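Local coordinates for Alr4995 protein (Nostoc sp., PDB 6LRF) that combines arginine dihydrolase and ornithine cyclodeaminase activities in one bifunctional enzyme, AgrE, at residues 53-58 / 98-103; 345-350 / 435-440; 618-623 / 643-648. One frame throughout, in Å; residues are numbered along the deposited sequence.

The three contacts follow one another along the chain without overlap and lie in separate parts of it. Contact 1 (53-58 / 98-103) sits in the N-terminal region of the dimethylarginine dimethylhydrolase family, contact 2 (345-350 / 435-440) joins the LOR/SDH-type region to the region after it, and contact 3 (618-623 / 643-648) is in the Rossmann-fold region. Centres of contacts 1 and 2 are 48 Å apart, those of 2 and 3 46 Å, and those of 1 and 3 76 Å, on opposite sides of the chain's centre. No sheet or helix is shared, consistent with a bifunctional enzyme built of several separately folded regions.

Contact 1: residues 53-58 / 98-103; sequences IVDLVT and KEWFEG
A chi1 of -172° turns CG of Trp-100 away from the backbone N and swings the indole from helix 93-103 across to Asp-55 and Val-57, while the chi1 of -65° in Asp-55 sets CG beside its own backbone N and brings the carboxylate to the six-membered end of the ring. There OD2 of Asp-55 meets CZ2 of Trp-100 at 3.6 Å, at the ring edge and near its plane, and CB of Asp-55 follows at 3.8 Å from the same CZ2. The carboxylate and indole planes are 47° apart. At the other end, Val-57 CG2 lies obliquely to the ring, 4.4 Å from Trp-100 CD1. Strand 53-56 is an outer strand of a small mixed sheet and runs parallel to strand 6-9, in a region whose family points to the alpha/beta propeller of guanidino-group modifying enzymes. Helix 34-49 packs on Leu-56 of this strand, and Trp-100 also touches Leu-8 of strand 6-9. Polar bonding across the contact is absent: Leu-56 O is 3.9 Å from Trp-100 NE1, and no hydrogen bond results. The charge of Asp-55 is instead paired with Arg-6, through OD1. Replacing Trp-100 with an alanine would probably open a gap between helix and strand, leaving Val-57 CG2 and the flank of Asp-55 without the indole against which they rest.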
loop_
_atom_site.group_PDB
_atom_site.type_symbol
_atom_site.label_atom_id
_atom_site.label_comp_id
_atom_site.label_asym_id
_atom_site.label_seq_id
_atom_site.Cartn_x
_atom_site.Cartn_y
_atom_site.Cartn_z
ATOM N N ILE B 53 -54.271 -26.303 24.346
ATOM C CA ILE B 53 -55.362 -26.349 23.382
ATOM C C ILE B 53 -54.905 -25.738 22.066
ATOM O O ILE B 53 -54.248 -24.693 22.066
ATOM C CB ILE B 53 -56.603 -25.573 23.903
ATOM C CG1 ILE B 53 -57.045 -26.099 25.274
ATOM C CG2 ILE B 53 -57.746 -25.611 22.893
ATOM C CD1 ILE B 53 -58.074 -25.184 25.985
ATOM N N VAL B 54 -55.247 -26.358 20.941
ATOM C CA VAL B 54 -54.849 -25.796 19.653
ATOM C C VAL B 54 -56.043 -25.604 18.731
ATOM O O VAL B 54 -56.699 -26.565 18.352
ATOM C CB VAL B 54 -53.790 -26.682 18.931
ATOM C CG1 VAL B 54 -53.445 -26.110 17.557
ATOM C CG2 VAL B 54 -52.536 -26.842 19.787
ATOM N N ASP B 55 -56.326 -24.352 18.384
ATOM C CA ASP B 55 -57.297 -24.044 17.352
ATOM C C ASP B 55 -56.602 -24.001 16.009
ATOM O O ASP B 55 -55.390 -23.799 15.936
ATOM C CB ASP B 55 -57.987 -22.707 17.614
ATOM C CG ASP B 55 -58.838 -22.720 18.871
ATOM O OD1 ASP B 55 -59.410 -23.787 19.210
ATOM O OD2 ASP B 55 -58.937 -21.655 19.517
ATOM N N LEU B 56 -57.378 -24.177 14.947
ATOM C CA LEU B 56 -56.835 -24.186 13.602
ATOM C C LEU B 56 -57.581 -23.198 12.722
ATOM O O LEU B 56 -58.793 -23.069 12.842
ATOM C CB LEU B 56 -56.915 -25.590 13.000
ATOM C CG LEU B 56 -56.228 -26.734 13.756
ATOM C CD1 LEU B 56 -56.480 -28.043 13.023
ATOM C CD2 LEU B 56 -54.727 -26.493 13.896
ATOM N N VAL B 57 -56.840 -22.488 11.865
ATOM C CA VAL B 57 -57.403 -21.677 10.783
ATOM C C VAL B 57 -57.666 -22.599 9.608
ATOM O O VAL B 57 -56.930 -23.561 9.421
ATOM C CB VAL B 57 -56.431 -20.553 10.303
ATOM C CG1 VAL B 57 -57.085 -19.681 9.223
ATOM C CG2 VAL B 57 -55.935 -19.707 11.462
ATOM N N THR B 58 -58.685 -22.315 8.804
ATOM C CA THR B 58 -58.912 -23.099 7.592
ATOM C C THR B 58 -57.934 -22.710 6.489
ATOM O O THR B 58 -57.979 -21.581 5.992
ATOM C CB THR B 58 -60.332 -22.919 7.066
ATOM O OG1 THR B 58 -61.262 -23.295 8.084
ATOM C CG2 THR B 58 -60.538 -23.776 5.841
ATOM N N LYS B 98 -58.305 -12.206 9.942
ATOM C CA LYS B 98 -59.308 -11.336 10.539
ATOM C C LYS B 98 -60.609 -12.106 10.857
ATOM O O LYS B 98 -61.223 -11.930 11.928
ATOM C CB LYS B 98 -59.602 -10.154 9.612
ATOM C CG LYS B 98 -60.613 -9.208 10.180
ATOM C CD LYS B 98 -60.891 -8.052 9.252
ATOM C CE LYS B 98 -61.681 -7.000 10.005
ATOM N NZ LYS B 98 -62.114 -5.879 9.132
ATOM N N GLU B 99 -61.009 -12.966 9.922
ATOM C CA GLU B 99 -62.199 -13.797 10.099
ATOM C C GLU B 99 -62.055 -14.678 11.329
ATOM O O GLU B 99 -62.975 -14.781 12.127
ATOM C CB GLU B 99 -62.452 -14.677 8.878
ATOM C CG GLU B 99 -63.777 -15.431 8.949
ATOM C CD GLU B 99 -64.001 -16.316 7.733
ATOM O OE1 GLU B 99 -63.214 -17.281 7.551
ATOM O OE2 GLU B 99 -64.938 -16.020 6.940
ATOM N N TRP B 100 -60.905 -15.318 11.486
ATOM C CA TRP B 100 -60.721 -16.154 12.657
ATOM C C TRP B 100 -60.827 -15.322 13.939
ATOM O O TRP B 100 -61.507 -15.717 14.881
ATOM C CB TRP B 100 -59.385 -16.904 12.620
ATOM C CG TRP B 100 -59.323 -17.906 13.743
ATOM C CD1 TRP B 100 -59.697 -19.230 13.695
ATOM C CD2 TRP B 100 -58.907 -17.656 15.092
ATOM N NE1 TRP B 100 -59.518 -19.812 14.926
ATOM C CE2 TRP B 100 -59.042 -18.870 15.802
ATOM C CE3 TRP B 100 -58.437 -16.526 15.768
ATOM C CZ2 TRP B 100 -58.719 -18.985 17.155
ATOM C CZ3 TRP B 100 -58.118 -16.640 17.111
ATOM C CH2 TRP B 100 -58.259 -17.863 17.790
ATOM N N PHE B 101 -60.168 -14.171 13.976
ATOM C CA PHE B 101 -60.132 -13.379 15.202
ATOM C C PHE B 101 -61.537 -12.928 15.599
ATOM O O PHE B 101 -61.941 -13.083 16.761
ATOM C CB PHE B 101 -59.212 -12.161 15.048
ATOM C CG PHE B 101 -57.740 -12.487 15.149
ATOM C CD1 PHE B 101 -57.247 -13.212 16.229
ATOM C CD2 PHE B 101 -56.849 -12.055 14.169
ATOM C CE1 PHE B 101 -55.905 -13.512 16.335
ATOM C CE2 PHE B 101 -55.489 -12.357 14.268
ATOM C CZ PHE B 101 -55.020 -13.080 15.347
ATOM N N GLU B 102 -62.272 -12.373 14.638
ATOM C CA GLU B 102 -63.603 -11.851 14.913
ATOM C C GLU B 102 -64.577 -12.969 15.302
ATOM O O GLU B 102 -65.372 -12.798 16.217
ATOM C CB GLU B 102 -64.106 -11.046 13.719
ATOM C CG GLU B 102 -63.441 -9.676 13.689
ATOM C CD GLU B 102 -63.935 -8.752 12.590
ATOM O OE1 GLU B 102 -64.412 -9.243 11.540
ATOM O OE2 GLU B 102 -63.831 -7.517 12.785
ATOM N N GLY B 103 -64.464 -14.124 14.659
ATOM C CA GLY B 103 -65.286 -15.273 15.003
ATOM C C GLY B 103 -64.904 -15.905 16.329
ATOM O O GLY B 103 -65.583 -16.801 16.819
#

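Contact 2: residues 345-350 / 435-440; sequences EIISLL and VDVLGI
The backbone N of Val-437, the residue that meets Ile-347 and Ser-348, donates to OD1 of Asp-436 at 2.6 Å with an N-H...O angle of 150°. OD1 is approached on its anti side, 15° out of the carboxylate plane. This bond belongs to a loop that links strand 432-435 to strand 440-442 of a seven-stranded mixed sheet, the latter strand being outermost in it within this chain. The contact places this loop against helix 340-352, and so joins the first region of the ArgZ-like C-terminal part to the LOR/SDH-type region that holds the helix. Asp-436 also reaches the helix through its second oxygen: OD2 is hydrogen-bonded to His-340 NE2 at the start of helix 340-352. Both carboxylate oxygens are therefore engaged, which should restrain the turn of the group.

Between the two segments the contact is largely apolar, with no hydrogen bond across it, and mostly buried. Val-437 points its side chain at the helix, crossing that of Ile-347 at about a right angle. Its CG2, placed between backbone N and carbonyl carbon, rests 3.8 Å from CG2 of Ile-347. That Ile-347 methyl is anti to its own backbone N and is also 3.9 Å from CB of Val-437; the CG1 arm of Ile-347, by contrast, leads off from the loop. The hydroxyl of Ser-348 is engaged within the helix by Glu-344 O, one turn earlier, and its OG lies 3.7 Å from CG1 of Val-437.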
loop_
_atom_site.group_PDB
_atom_site.type_symbol
_atom_site.label_atom_id
_atom_site.label_comp_id
_atom_site.label_asym_id
_atom_site.label_seq_id
_atom_site.Cartn_x
_atom_site.Cartn_y
_atom_site.Cartn_z
ATOM N N GLU B 345 -29.651 12.221 18.298
ATOM C CA GLU B 345 -28.563 11.878 17.407
ATOM C C GLU B 345 -28.920 12.261 15.955
ATOM O O GLU B 345 -28.105 12.848 15.229
ATOM C CB GLU B 345 -28.245 10.396 17.530
ATOM C CG GLU B 345 -26.969 9.977 16.836
ATOM C CD GLU B 345 -25.765 9.916 17.773
ATOM O OE1 GLU B 345 -25.921 9.474 18.945
ATOM O OE2 GLU B 345 -24.660 10.306 17.322
ATOM N N ILE B 346 -30.151 11.954 15.553
ATOM C CA ILE B 346 -30.640 12.276 14.217
ATOM C C ILE B 346 -30.702 13.776 13.979
ATOM O O ILE B 346 -30.206 14.275 12.971
ATOM C CB ILE B 346 -32.043 11.664 13.973
ATOM C CG1 ILE B 346 -31.965 10.131 13.911
ATOM C CG2 ILE B 346 -32.680 12.231 12.709
ATOM C CD1 ILE B 346 -33.315 9.440 14.098
ATOM N N ILE B 347 -31.322 14.497 14.901
ATOM C CA ILE B 347 -31.470 15.938 14.754
ATOM C C ILE B 347 -30.098 16.635 14.717
ATOM O O ILE B 347 -29.909 17.597 13.962
ATOM C CB ILE B 347 -32.346 16.507 15.883
ATOM C CG1 ILE B 347 -33.742 15.879 15.809
ATOM C CG2 ILE B 347 -32.445 18.027 15.791
ATOM C CD1 ILE B 347 -34.425 16.084 14.480
ATOM N N SER B 348 -29.135 16.128 15.488
ATOM C CA SER B 348 -27.777 16.670 15.444
ATOM C C SER B 348 -27.178 16.544 14.046
ATOM O O SER B 348 -26.537 17.464 13.554
ATOM C CB SER B 348 -26.865 15.968 16.455
ATOM O OG SER B 348 -27.250 16.289 17.780
ATOM N N LEU B 349 -27.400 15.411 13.396
ATOM C CA LEU B 349 -26.896 15.229 12.043
ATOM C C LEU B 349 -27.646 16.152 11.057
ATOM O O LEU B 349 -27.032 16.805 10.203
ATOM C CB LEU B 349 -27.004 13.755 11.634
ATOM C CG LEU B 349 -26.144 12.791 12.472
ATOM C CD1 LEU B 349 -26.565 11.325 12.299
ATOM C CD2 LEU B 349 -24.654 12.949 12.149
ATOM N N LEU B 350 -28.966 16.240 11.199
ATOM C CA LEU B 350 -29.776 17.034 10.279
ATOM C C LEU B 350 -29.528 18.542 10.404
ATOM O O LEU B 350 -29.623 19.281 9.419
ATOM C CB LEU B 350 -31.252 16.752 10.500
ATOM C CG LEU B 350 -31.726 15.365 10.069
ATOM C CD1 LEU B 350 -33.234 15.203 10.304
ATOM C CD2 LEU B 350 -31.355 15.121 8.612
ATOM N N VAL B 435 -28.023 22.131 26.168
ATOM C CA VAL B 435 -28.275 20.690 26.215
ATOM C C VAL B 435 -29.425 20.408 25.263
ATOM O O VAL B 435 -30.092 21.344 24.806
ATOM C CB VAL B 435 -28.635 20.181 27.623
ATOM C CG1 VAL B 435 -27.500 20.451 28.606
ATOM C CG2 VAL B 435 -29.931 20.827 28.102
ATOM N N ASP B 436 -29.658 19.133 24.971
ATOM C CA ASP B 436 -30.702 18.734 24.024
ATOM C C ASP B 436 -30.394 19.303 22.632
ATOM O O ASP B 436 -29.237 19.603 22.321
ATOM C CB ASP B 436 -32.086 19.184 24.519
ATOM C CG ASP B 436 -33.216 18.270 24.037
ATOM O OD1 ASP B 436 -33.529 18.278 22.820
ATOM O OD2 ASP B 436 -33.806 17.560 24.882
ATOM N N VAL B 437 -31.410 19.432 21.784
ATOM C CA VAL B 437 -31.180 19.780 20.382
ATOM C C VAL B 437 -32.154 20.832 19.867
ATOM O O VAL B 437 -32.286 21.031 18.666
ATOM C CB VAL B 437 -31.275 18.520 19.459
ATOM C CG1 VAL B 437 -30.154 17.514 19.778
ATOM C CG2 VAL B 437 -32.643 17.847 19.594
ATOM N N LEU B 438 -32.842 21.509 20.775
ATOM C CA LEU B 438 -33.726 22.604 20.387
ATOM C C LEU B 438 -32.979 23.920 20.210
ATOM O O LEU B 438 -31.943 24.143 20.831
ATOM C CB LEU B 438 -34.829 22.793 21.433
ATOM C CG LEU B 438 -35.794 21.628 21.619
ATOM C CD1 LEU B 438 -36.732 21.917 22.785
ATOM C CD2 LEU B 438 -36.558 21.425 20.332
ATOM N N GLY B 439 -33.511 24.783 19.353
ATOM C CA GLY B 439 -33.020 26.139 19.226
ATOM C C GLY B 439 -31.596 26.219 18.724
ATOM O O GLY B 439 -30.815 27.052 19.178
ATOM N N ILE B 440 -31.257 25.340 17.787
ATOM C CA ILE B 440 -29.931 25.338 17.171
ATOM C C ILE B 440 -30.082 25.202 15.667
ATOM O O ILE B 440 -30.801 24.330 15.184
ATOM C CB ILE B 440 -29.056 24.191 17.707
ATOM C CG1 ILE B 440 -29.010 24.215 19.232
ATOM C CG2 ILE B 440 -27.621 24.275 17.121
ATOM C CD1 ILE B 440 -28.763 22.872 19.877
#

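Contact 3: residues 618-623 / 643-648; sequences EEYAKH and GNMTPA
Two helices of the Rossmann-fold region meet here: helix 613-624, part of the crossover from edge strand 594-597 to central strand 629-633 of the parallel sheet, and helix 637-645, which follows that central strand. The bridge between them is Met-645, present as selenomethionine. With CG beside its backbone N (chi1 -66°) and chi2 near 180°, its chain extends toward the first helix and then bends at chi3 (-149°), so that the methyl turns to the side of Tyr-620. The selenium is 3.6 Å from Tyr-620 CB, 3.8 Å from Ala-621 N and 4.2 Å from Ala-621 CB, which places it against the start of two successive side chains. No hydrogen bond joins the segments, and the packing is van der Waals.

Beyond this contact, Tyr-620 reaches to the parallel sheet, its OH hydrogen-bonded to His-638 ND1 and Gly-522 O and its side chain packing on Val-595 and Ala-597. A second subunit is close as well, with its Ile-600 on Tyr-620 and its Arg-403 on Met-645. Met-645 CE lies obliquely to the tyrosine ring, 3.9 Å from Tyr-620 CB and 4.2 Å from its CD2.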
loop_
_atom_site.group_PDB
_atom_site.type_symbol
_atom_site.label_atom_id
_atom_site.label_comp_id
_atom_site.label_asym_id
_atom_site.label_seq_id
_atom_site.Cartn_x
_atom_site.Cartn_y
_atom_site.Cartn_z
ATOM N N GLU B 618 9.160 9.301 31.830
ATOM C CA GLU B 618 9.656 8.715 33.067
ATOM C C GLU B 618 8.782 7.553 33.538
ATOM O O GLU B 618 9.286 6.524 33.992
ATOM C CB GLU B 618 9.731 9.786 34.156
ATOM C CG GLU B 618 10.005 9.223 35.538
ATOM C CD GLU B 618 9.709 10.217 36.656
ATOM O OE1 GLU B 618 8.692 10.953 36.567
ATOM O OE2 GLU B 618 10.498 10.251 37.632
ATOM N N GLU B 619 7.465 7.723 33.437
ATOM C CA GLU B 619 6.533 6.674 33.844
ATOM C C GLU B 619 6.619 5.460 32.919
ATOM O O GLU B 619 6.546 4.315 33.390
ATOM C CB GLU B 619 5.096 7.222 33.883
ATOM C CG GLU B 619 4.876 8.277 34.975
ATOM C CD GLU B 619 3.579 9.071 34.785
ATOM O OE1 GLU B 619 2.698 8.602 34.035
ATOM O OE2 GLU B 619 3.430 10.159 35.388
ATOM N N TYR B 620 6.760 5.701 31.609
ATOM C CA TYR B 620 6.985 4.604 30.654
ATOM C C TYR B 620 8.255 3.823 31.033
ATOM O O TYR B 620 8.247 2.597 31.124
ATOM C CB TYR B 620 7.123 5.134 29.221
ATOM C CG TYR B 620 5.830 5.233 28.409
ATOM C CD1 TYR B 620 4.631 5.683 28.986
ATOM C CD2 TYR B 620 5.830 4.917 27.057
ATOM C CE1 TYR B 620 3.448 5.778 28.223
ATOM C CE2 TYR B 620 4.672 5.013 26.289
ATOM C CZ TYR B 620 3.485 5.440 26.878
ATOM O OH TYR B 620 2.347 5.520 26.098
ATOM N N ALA B 621 9.344 4.560 31.234
ATOM C CA ALA B 621 10.644 3.967 31.490
ATOM C C ALA B 621 10.593 3.123 32.754
ATOM O O ALA B 621 11.199 2.063 32.816
ATOM C CB ALA B 621 11.715 5.049 31.610
ATOM N N LYS B 622 9.854 3.596 33.751
ATOM C CA LYS B 622 9.727 2.868 35.005
ATOM C C LYS B 622 9.013 1.530 34.813
ATOM O O LYS B 622 9.473 0.488 35.288
ATOM C CB LYS B 622 8.990 3.711 36.045
ATOM C CG LYS B 622 8.914 3.035 37.411
ATOM C CD LYS B 622 8.200 3.925 38.428
ATOM C CE LYS B 622 6.718 4.091 38.113
ATOM N NZ LYS B 622 5.947 2.815 38.317
ATOM N N HIS B 623 7.893 1.538 34.103
ATOM C CA HIS B 623 7.164 0.289 33.912
ATOM C C HIS B 623 7.877 -0.647 32.947
ATOM O O HIS B 623 7.626 -1.848 32.949
ATOM C CB HIS B 623 5.746 0.575 33.436
ATOM C CG HIS B 623 4.896 1.189 34.493
ATOM N ND1 HIS B 623 4.534 0.508 35.634
ATOM C CD2 HIS B 623 4.373 2.431 34.608
ATOM C CE1 HIS B 623 3.806 1.300 36.399
ATOM N NE2 HIS B 623 3.689 2.472 35.798
ATOM N N GLY B 643 10.414 1.568 22.128
ATOM C CA GLY B 643 11.586 0.980 21.511
ATOM C C GLY B 643 12.858 1.712 21.900
ATOM O O GLY B 643 13.836 1.071 22.310
ATOM N N ASN B 644 12.847 3.047 21.774
ATOM C CA ASN B 644 13.997 3.880 22.166
ATOM C C ASN B 644 14.403 3.600 23.598
ATOM O O ASN B 644 15.577 3.628 23.938
ATOM C CB ASN B 644 13.705 5.389 22.064
ATOM C CG ASN B 644 13.259 5.828 20.687
ATOM O OD1 ASN B 644 13.592 5.208 19.675
ATOM N ND2 ASN B 644 12.473 6.909 20.646
HETATM N N MSE B 645 13.418 3.349 24.446
HETATM C CA MSE B 645 13.698 3.204 25.865
HETATM C C MSE B 645 14.154 1.815 26.268
HETATM O O MSE B 645 14.529 1.620 27.420
HETATM C CB MSE B 645 12.469 3.561 26.695
HETATM C CG MSE B 645 12.058 5.010 26.629
HETATM SE SE MSE B 645 10.412 5.197 27.646
HETATM C CE MSE B 645 9.584 6.665 26.660
ATOM N N THR B 646 14.108 0.855 25.345
ATOM C CA THR B 646 14.278 -0.554 25.712
ATOM C C THR B 646 15.635 -1.157 25.327
ATOM O O THR B 646 16.020 -1.109 24.163
ATOM C CB THR B 646 13.186 -1.414 25.049
ATOM O OG1 THR B 646 11.889 -0.954 25.468
ATOM C CG2 THR B 646 13.369 -2.888 25.422
ATOM N N PRO B 647 16.345 -1.768 26.298
ATOM C CA PRO B 647 17.644 -2.388 26.009
ATOM C C PRO B 647 17.524 -3.672 25.202
ATOM O O PRO B 647 16.415 -4.171 25.024
ATOM C CB PRO B 647 18.197 -2.698 27.400
ATOM C CG PRO B 647 17.000 -2.926 28.222
ATOM C CD PRO B 647 15.983 -1.910 27.720
ATOM N N ALA B 648 18.651 -4.211 24.744
ATOM C CA ALA B 648 18.670 -5.527 24.116
ATOM C C ALA B 648 18.310 -6.615 25.138
ATOM O O ALA B 648 18.309 -6.379 26.345
ATOM C CB ALA B 648 20.050 -5.812 23.484
#